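Local coordinates for protein versicolorin reductase (Brucella melitensis, PDB 4NIM) that probably catalyses NAD(P)(H)-dependent oxidation or reduction as a member of the short-chain dehydrogenase/reductase family, at residues A181-N195 with L244-N258. Sequence-based numbering, arbitrary orientation.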
ATOM      1  N   ALA A 181      11.535   6.484   5.795  1.00 15.77           N
ATOM      2  CA  ALA A 181      12.702   6.243   4.940  1.00 16.39           C
ATOM      3  C   ALA A 181      13.952   6.838   5.543  1.00 16.42           C
ATOM      4  O   ALA A 181      14.997   6.183   5.595  1.00 16.43           O
ATOM      5  CB  ALA A 181      12.512   6.777   3.552  1.00 16.89           C
ATOM      6  N   TYR A 182      13.870   8.102   5.970  1.00 16.43           N
ATOM      7  CA  TYR A 182      15.016   8.780   6.571  1.00 16.52           C
ATOM      8  C   TYR A 182      15.499   8.033   7.824  1.00 17.44           C
ATOM      9  O   TYR A 182      16.713   7.749   7.993  1.00 18.44           O
ATOM     10  CB  TYR A 182      14.663  10.258   6.900  1.00 16.28           C
ATOM     11  CG  TYR A 182      15.835  10.925   7.541  1.00 16.34           C
ATOM     12  CD1 TYR A 182      16.844  11.477   6.776  1.00 16.55           C
ATOM     13  CD2 TYR A 182      16.001  10.896   8.912  1.00 16.59           C
ATOM     14  CE1 TYR A 182      17.965  11.992   7.347  1.00 17.30           C
ATOM     15  CE2 TYR A 182      17.120  11.402   9.497  1.00 16.84           C
ATOM     16  CZ  TYR A 182      18.099  11.949   8.710  1.00 18.11           C
ATOM     17  OH  TYR A 182      19.214  12.496   9.291  1.00 19.07           O
ATOM     18  N   SER A 183      14.557   7.676   8.691  1.00 17.38           N
ATOM     19  CA  SER A 183      14.921   7.090   9.980  1.00 18.19           C
ATOM     20  C   SER A 183      15.665   5.758   9.849  1.00 17.99           C
ATOM     21  O   SER A 183      16.543   5.430  10.658  1.00 19.02           O
ATOM     22  CB  SER A 183      13.682   6.903  10.854  1.00 18.40           C
ATOM     23  OG  SER A 183      12.793   5.962  10.297  1.00 18.83           O
ATOM     24  N   VAL A 184      15.334   4.994   8.831  1.00 17.73           N
ATOM     25  CA  VAL A 184      16.003   3.680   8.609  1.00 17.99           C
ATOM     26  C   VAL A 184      16.988   3.587   7.459  1.00 18.30           C
ATOM     27  O   VAL A 184      17.355   2.470   6.971  1.00 18.71           O
ATOM     28  CB  VAL A 184      14.963   2.547   8.519  1.00 18.13           C
ATOM     29  CG1 VAL A 184      14.286   2.368   9.867  1.00 18.88           C
ATOM     30  CG2 VAL A 184      13.938   2.837   7.426  1.00 18.21           C
ATOM     31  N   LEU A 185      17.508   4.735   7.076  1.00 19.56           N
ATOM     32  CA  LEU A 185      18.527   4.832   6.014  1.00 19.95           C
ATOM     33  C   LEU A 185      19.710   3.910   6.259  1.00 22.10           C
ATOM     34  O   LEU A 185      20.072   3.156   5.366  1.00 22.12           O
ATOM     35  CB  LEU A 185      19.027   6.286   5.850  1.00 20.20           C
ATOM     36  CG  LEU A 185      18.286   7.167   4.844  1.00 20.33           C
ATOM     37  CD1 LEU A 185      18.662   8.652   4.960  1.00 20.54           C
ATOM     38  CD2 LEU A 185      18.542   6.685   3.441  1.00 20.61           C
ATOM     39  N   ARG A 186      20.302   3.931   7.473  1.00 22.24           N
ATOM     40  CA  ARG A 186      21.462   3.105   7.738  1.00 24.38           C
ATOM     41  C   ARG A 186      21.127   1.631   7.926  1.00 23.32           C
ATOM     42  O   ARG A 186      22.004   0.826   7.852  1.00 24.23           O
ATOM     43  CB  ARG A 186      22.243   3.600   8.948  1.00 26.25           C
ATOM     44  CG  ARG A 186      22.920   4.935   8.671  1.00 30.67           C
ATOM     45  CD  ARG A 186      24.046   5.164   9.663  1.00 34.48           C
ATOM     46  NE  ARG A 186      24.855   6.310   9.253  1.00 38.82           N
ATOM     47  CZ  ARG A 186      26.003   6.254   8.597  1.00 39.79           C
ATOM     48  NH1 ARG A 186      26.565   5.092   8.265  1.00 39.98           N
ATOM     49  NH2 ARG A 186      26.602   7.404   8.295  1.00 41.71           N
ATOM     50  N   ASN A 187      19.859   1.298   8.176  1.00 21.50           N
ATOM     51  CA  ASN A 187      19.410  -0.083   8.178  1.00 20.53           C
ATOM     52  C   ASN A 187      19.314  -0.692   6.787  1.00 20.93           C
ATOM     53  O   ASN A 187      19.207  -1.919   6.676  1.00 21.21           O
ATOM     54  CB  ASN A 187      18.045  -0.226   8.825  1.00 19.78           C
ATOM     55  CG  ASN A 187      17.995   0.357  10.189  1.00 20.48           C
ATOM     56  OD1 ASN A 187      17.951   1.584  10.342  1.00 20.43           O
ATOM     57  ND2 ASN A 187      17.983  -0.506  11.219  1.00 20.65           N
ATOM     58  N   ARG A 188      19.341   0.141   5.746  1.00 28.77           N
ATOM     59  CA  ARG A 188      19.119  -0.323   4.379  1.00 28.64           C
ATOM     60  C   ARG A 188      17.720  -0.922   4.235  1.00 25.47           C
ATOM     61  O   ARG A 188      17.500  -1.873   3.460  1.00 24.61           O
ATOM     62  CB  ARG A 188      20.238  -1.287   3.927  1.00 32.76           C
ATOM     63  CG  ARG A 188      21.584  -0.583   3.847  1.00 37.73           C
ATOM     64  CD  ARG A 188      22.673  -1.455   3.215  1.00 44.26           C
ATOM     65  NE  ARG A 188      23.462  -2.130   4.240  1.00 51.01           N
ATOM     66  CZ  ARG A 188      24.280  -3.158   4.029  1.00 59.17           C
ATOM     67  NH1 ARG A 188      24.465  -3.655   2.805  1.00 62.20           N
ATOM     68  NH2 ARG A 188      24.934  -3.690   5.058  1.00 64.09           N
ATOM     69  N   ILE A 189      16.789  -0.359   5.014  1.00 23.04           N
ATOM     70  CA  ILE A 189      15.385  -0.636   4.852  1.00 21.36           C
ATOM     71  C   ILE A 189      14.825   0.487   3.998  1.00 20.37           C
ATOM     72  O   ILE A 189      14.946   1.686   4.378  1.00 20.71           O
ATOM     73  CB  ILE A 189      14.623  -0.711   6.189  1.00 21.27           C
ATOM     74  CG1 ILE A 189      15.156  -1.841   7.042  1.00 22.35           C
ATOM     75  CG2 ILE A 189      13.123  -0.869   5.899  1.00 20.09           C
ATOM     76  CD1 ILE A 189      14.781  -1.775   8.526  1.00 23.29           C
ATOM     77  N   ARG A 190      14.187   0.129   2.874  1.00 19.12           N
ATOM     78  CA  ARG A 190      13.810   1.132   1.879  1.00 18.82           C
ATOM     79  C   ARG A 190      12.314   1.308   1.947  1.00 17.86           C
ATOM     80  O   ARG A 190      11.610   0.320   2.145  1.00 18.48           O
ATOM     81  CB  ARG A 190      14.225   0.711   0.482  1.00 18.64           C
ATOM     82  CG  ARG A 190      15.717   0.538   0.407  1.00 20.27           C
ATOM     83  CD  ARG A 190      16.172   0.211  -0.995  1.00 21.25           C
ATOM     84  NE  ARG A 190      15.506  -0.959  -1.545  1.00 21.29           N
ATOM     85  CZ  ARG A 190      14.600  -0.951  -2.530  1.00 21.61           C
ATOM     86  NH1 ARG A 190      14.207   0.178  -3.126  1.00 21.12           N
ATOM     87  NH2 ARG A 190      14.142  -2.114  -2.995  1.00 22.42           N
ATOM     88  N   VAL A 191      11.870   2.556   1.936  1.00 17.74           N
ATOM     89  CA  VAL A 191      10.439   2.903   2.006  1.00 17.15           C
ATOM     90  C   VAL A 191      10.103   3.936   0.928  1.00 16.35           C
ATOM     91  O   VAL A 191      10.583   5.071   0.968  1.00 16.38           O
ATOM     92  CB  VAL A 191      10.058   3.471   3.375  1.00 18.19           C
ATOM     93  CG1 VAL A 191       8.535   3.554   3.510  1.00 18.25           C
ATOM     94  CG2 VAL A 191      10.668   2.622   4.509  1.00 19.13           C
ATOM     95  N   ASN A 192       9.247   3.554   0.008  1.00 15.70           N
ATOM     96  CA  ASN A 192       8.916   4.375  -1.133  1.00 15.91           C
ATOM     97  C   ASN A 192       7.426   4.418  -1.321  1.00 15.73           C
ATOM     98  O   ASN A 192       6.680   3.533  -0.830  1.00 16.48           O
ATOM     99  CB  ASN A 192       9.576   3.836  -2.386  1.00 16.21           C
ATOM    100  CG  ASN A 192      11.071   3.978  -2.357  1.00 16.62           C
ATOM    101  OD1 ASN A 192      11.617   5.075  -2.454  1.00 17.36           O
ATOM    102  ND2 ASN A 192      11.741   2.851  -2.268  1.00 17.22           N
ATOM    103  N   SER A 193       6.985   5.463  -2.014  1.00 16.01           N
ATOM    104  CA  SER A 193       5.571   5.639  -2.275  1.00 15.94           C
ATOM    105  C   SER A 193       5.236   5.664  -3.750  1.00 15.73           C
ATOM    106  O   SER A 193       5.964   6.235  -4.539  1.00 16.35           O
ATOM    107  CB  SER A 193       5.110   6.994  -1.643  1.00 16.76           C
ATOM    108  OG  SER A 193       3.725   7.155  -1.884  1.00 17.88           O
ATOM    109  N   LEU A 194       4.112   5.056  -4.093  1.00 15.66           N
ATOM    110  CA  LEU A 194       3.598   5.109  -5.436  1.00 16.20           C
ATOM    111  C   LEU A 194       2.266   5.834  -5.369  1.00 16.40           C
ATOM    112  O   LEU A 194       1.337   5.368  -4.694  1.00 16.65           O
ATOM    113  CB  LEU A 194       3.441   3.697  -6.029  1.00 16.39           C
ATOM    114  CG  LEU A 194       3.081   3.712  -7.515  1.00 17.45           C
ATOM    115  CD1 LEU A 194       4.264   4.163  -8.358  1.00 17.93           C
ATOM    116  CD2 LEU A 194       2.619   2.313  -7.946  1.00 18.57           C
ATOM    117  N   ASN A 195       2.179   6.984  -6.039  1.00 17.02           N
ATOM    118  CA  ASN A 195       1.034   7.865  -5.847  1.00 17.10           C
ATOM    119  C   ASN A 195       0.139   7.748  -7.067  1.00 17.55           C
ATOM    120  O   ASN A 195       0.401   8.359  -8.105  1.00 17.58           O
ATOM    121  CB  ASN A 195       1.429   9.317  -5.589  1.00 17.83           C
ATOM    122  CG  ASN A 195       2.061   9.513  -4.226  1.00 17.72           C
ATOM    123  OD1 ASN A 195       3.032   8.827  -3.890  1.00 17.13           O
ATOM    124  ND2 ASN A 195       1.549  10.479  -3.463  1.00 18.56           N
ATOM    125  N   LEU A 244       9.658  -1.222  -7.126  1.00 21.12           N
ATOM    126  CA  LEU A 244      10.006  -0.574  -5.885  1.00 20.71           C
ATOM    127  C   LEU A 244      10.256  -1.552  -4.751  1.00 21.03           C
ATOM    128  O   LEU A 244      11.024  -1.235  -3.858  1.00 21.12           O
ATOM    129  CB  LEU A 244       8.918   0.410  -5.433  1.00 19.89           C
ATOM    130  CG  LEU A 244       8.649   1.586  -6.369  1.00 19.97           C
ATOM    131  CD1 LEU A 244       7.403   2.381  -5.938  1.00 19.66           C
ATOM    132  CD2 LEU A 244       9.871   2.480  -6.382  1.00 19.38           C
ATOM    133  N   ALA A 245       9.654  -2.741  -4.839  1.00 22.25           N
ATOM    134  CA  ALA A 245       9.801  -3.780  -3.825  1.00 22.93           C
ATOM    135  C   ALA A 245      11.002  -4.649  -4.024  1.00 25.06           C
ATOM    136  O   ALA A 245      11.349  -5.385  -3.089  1.00 25.69           O
ATOM    137  CB  ALA A 245       8.569  -4.672  -3.809  1.00 23.41           C
ATOM    138  N   SER A 246      11.650  -4.539  -5.189  1.00 26.07           N
ATOM    139  CA  SER A 246      12.702  -5.458  -5.634  0.50 27.06           C
ATOM    140  C   SER A 246      14.055  -4.768  -5.731  1.00 27.99           C
ATOM    141  O   SER A 246      14.140  -3.556  -5.661  1.00 28.21           O
ATOM    142  CB  SER A 246      12.376  -5.979  -7.040  0.50 27.21           C
ATOM    143  OG  SER A 246      12.575  -4.962  -8.013  0.50 26.61           O
ATOM    144  N   GLU A 247      15.099  -5.578  -5.940  1.00 28.61           N
ATOM    145  CA  GLU A 247      16.495  -5.126  -6.090  1.00 28.45           C
ATOM    146  C   GLU A 247      16.679  -4.240  -7.288  1.00 26.64           C
ATOM    147  O   GLU A 247      17.665  -3.527  -7.375  1.00 27.42           O
ATOM    148  CB  GLU A 247      17.472  -6.347  -6.220  1.00 28.46           C
ATOM    149  N   GLU A 248      15.743  -4.280  -8.232  1.00 26.06           N
ATOM    150  CA  GLU A 248      15.876  -3.529  -9.449  1.00 25.51           C
ATOM    151  C   GLU A 248      15.881  -2.011  -9.170  1.00 23.79           C
ATOM    152  O   GLU A 248      16.491  -1.259  -9.903  1.00 23.87           O
ATOM    153  CB  GLU A 248      14.741  -3.900 -10.402  1.00 26.94           C
ATOM    154  CG  GLU A 248      15.012  -3.668 -11.858  1.00 27.93           C
ATOM    155  CD  GLU A 248      16.219  -4.381 -12.454  1.00 29.29           C
ATOM    156  OE1 GLU A 248      16.632  -5.449 -12.004  1.00 30.65           O
ATOM    157  OE2 GLU A 248      16.784  -3.833 -13.403  1.00 29.39           O
ATOM    158  N   SER A 249      15.226  -1.574  -8.096  1.00 21.89           N
ATOM    159  CA  SER A 249      15.242  -0.141  -7.715  1.00 21.23           C
ATOM    160  C   SER A 249      16.406   0.271  -6.817  1.00 21.23           C
ATOM    161  O   SER A 249      16.500   1.463  -6.371  1.00 21.27           O
ATOM    162  CB  SER A 249      13.919   0.245  -7.096  1.00 20.78           C
ATOM    163  OG  SER A 249      13.623  -0.579  -5.990  1.00 20.92           O
ATOM    164  N   GLY A 250      17.298  -0.681  -6.587  1.00 21.75           N
ATOM    165  CA  GLY A 250      18.580  -0.447  -5.931  1.00 22.35           C
ATOM    166  C   GLY A 250      18.387   0.144  -4.549  1.00 21.94           C
ATOM    167  O   GLY A 250      17.543  -0.338  -3.762  1.00 21.37           O
ATOM    168  N   LEU A 251      19.097   1.236  -4.289  1.00 21.44           N
ATOM    169  CA  LEU A 251      19.044   1.895  -2.974  1.00 21.35           C
ATOM    170  C   LEU A 251      17.888   2.891  -2.790  1.00 19.91           C
ATOM    171  O   LEU A 251      17.748   3.499  -1.724  1.00 19.06           O
ATOM    172  CB  LEU A 251      20.394   2.534  -2.654  1.00 22.49           C
ATOM    173  CG  LEU A 251      20.961   3.650  -3.558  1.00 23.39           C
ATOM    174  CD1 LEU A 251      20.117   4.921  -3.529  1.00 23.13           C
ATOM    175  CD2 LEU A 251      22.398   3.966  -3.156  1.00 24.76           C
ATOM    176  N   MET A 252      17.086   3.097  -3.838  1.00 18.88           N
ATOM    177  CA  MET A 252      16.006   4.047  -3.776  1.00 18.41           C
ATOM    178  C   MET A 252      15.167   3.940  -2.515  1.00 17.27           C
ATOM    179  O   MET A 252      14.651   2.867  -2.206  1.00 16.65           O
ATOM    180  CB  MET A 252      15.103   3.850  -4.998  1.00 19.48           C
ATOM    181  CG  MET A 252      14.052   4.857  -5.178  1.00 19.71           C
ATOM    182  SD  MET A 252      12.943   4.486  -6.578  1.00 21.74           S
ATOM    183  CE  MET A 252      14.075   4.413  -7.946  1.00 22.67           C
ATOM    184  N   THR A 253      14.972   5.097  -1.831  1.00 16.30           N
ATOM    185  CA  THR A 253      14.169   5.154  -0.637  1.00 15.70           C
ATOM    186  C   THR A 253      13.717   6.597  -0.384  1.00 15.61           C
ATOM    187  O   THR A 253      14.418   7.555  -0.732  1.00 15.71           O
ATOM    188  CB  THR A 253      14.981   4.635   0.555  1.00 15.93           C
ATOM    189  OG1 THR A 253      14.182   4.539   1.730  1.00 15.30           O
ATOM    190  CG2 THR A 253      16.207   5.498   0.830  1.00 16.19           C
ATOM    191  N   GLY A 254      12.502   6.737   0.115  1.00 15.16           N
ATOM    192  CA  GLY A 254      11.960   8.072   0.364  1.00 15.55           C
ATOM    193  C   GLY A 254      11.367   8.720  -0.882  1.00 15.37           C
ATOM    194  O   GLY A 254      10.974   9.869  -0.858  1.00 15.73           O
ATOM    195  N   ALA A 255      11.234   7.948  -1.945  1.00 15.70           N
ATOM    196  CA  ALA A 255      10.727   8.514  -3.197  1.00 15.96           C
ATOM    197  C   ALA A 255       9.237   8.580  -3.147  1.00 16.17           C
ATOM    198  O   ALA A 255       8.598   7.719  -2.540  1.00 15.83           O
ATOM    199  CB  ALA A 255      11.204   7.693  -4.376  1.00 16.20           C
ATOM    200  N   ILE A 256       8.695   9.640  -3.749  1.00 16.54           N
ATOM    201  CA  ILE A 256       7.256   9.838  -3.950  1.00 16.78           C
ATOM    202  C   ILE A 256       7.083   9.787  -5.458  1.00 16.79           C
ATOM    203  O   ILE A 256       7.507  10.693  -6.161  1.00 16.74           O
ATOM    204  CB  ILE A 256       6.793  11.228  -3.399  1.00 17.56           C
ATOM    205  CG1 ILE A 256       7.038  11.373  -1.890  1.00 18.08           C
ATOM    206  CG2 ILE A 256       5.321  11.485  -3.761  1.00 18.19           C
ATOM    207  CD1 ILE A 256       6.503  10.275  -1.022  1.00 18.92           C
ATOM    208  N   VAL A 257       6.612   8.646  -5.982  1.00 17.09           N
ATOM    209  CA  VAL A 257       6.578   8.392  -7.402  1.00 16.65           C
ATOM    210  C   VAL A 257       5.131   8.532  -7.903  1.00 16.50           C
ATOM    211  O   VAL A 257       4.250   7.686  -7.625  1.00 16.02           O
ATOM    212  CB  VAL A 257       7.098   6.975  -7.678  1.00 16.66           C
ATOM    213  CG1 VAL A 257       7.148   6.681  -9.161  1.00 17.09           C
ATOM    214  CG2 VAL A 257       8.469   6.774  -6.993  1.00 16.95           C
ATOM    215  N   ASN A 258       4.889   9.571  -8.652  1.00 16.34           N
ATOM    216  CA  ASN A 258       3.551   9.825  -9.208  1.00 17.21           C
ATOM    217  C   ASN A 258       3.276   8.872 -10.342  1.00 17.60           C
ATOM    218  O   ASN A 258       4.083   8.733 -11.252  1.00 18.65           O
ATOM    219  CB  ASN A 258       3.432  11.235  -9.701  1.00 17.86           C
ATOM    220  CG  ASN A 258       3.569  12.246  -8.596  1.00 18.52           C
ATOM    221  OD1 ASN A 258       4.649  12.838  -8.388  1.00 21.63           O
ATOM    222  ND2 ASN A 258       2.558  12.363  -7.813  1.00 20.15           N
TER
HETATM  223  O   HOH W   1      15.655   4.157   3.994  1.00 17.45           O
HETATM  224  O   HOH W   2      10.439   0.288  -1.683  1.00 21.41           O
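Arg-190 and Asn-192 both carry CG anti to the carbonyl carbon (chi1 -61° and -68°), and a bend at chi3 folds the arginine into the curve of 244-253, so that both side chains converge on the Met-252 carbonyl. Met-252 O takes Arg-190 NH1 at 2.9 Å, in the guanidinium plane and on a lone pair, and Asn-192 ND2 at 2.9 Å, nearly straight but from above the carbonyl plane. Gly-250 O lies over one guanidinium face, while NH1 and NH2 send weak bonds to Ser-249 OG and Leu-244 O, respectively; Ser-249 OG is also hydrogen-bonded to Phe-243 O. The Asn-192 amide is fixed in rotation by its other end, where OD1 accepts from Ala-255 N at 2.9 Å, and a water links ND2 to Leu-244 O. Thr-253 turns OG1 to Val-191 N (3.1 Å, 169° at the hydrogen), and a second water joins that hydroxyl to Ala-181 O and Ile-189 O. Ala-181 CB sits 3.4 Å from Gly-254 N, which bonds to Val-191 O. Beyond this, parallel pairing takes over: Ser-193 N to Ala-255 O, Val-257 N to Ser-193 O, and Asn-195 N to Val-257 O. Leu-194 packs CD1 on Val-257 CG1 and CB against Leu-244 CD1 of helix 234-245; on the other face, Ile-256 CD1 meets Ser-193 CB at 3.6 Å. Strand 190-196 thus pairs with the edge strand 256-259, with helix 234-245 in the connection between them, the final parallel strand pair of the seven-stranded Rossmann-type sheet of short-chain dehydrogenases/reductases.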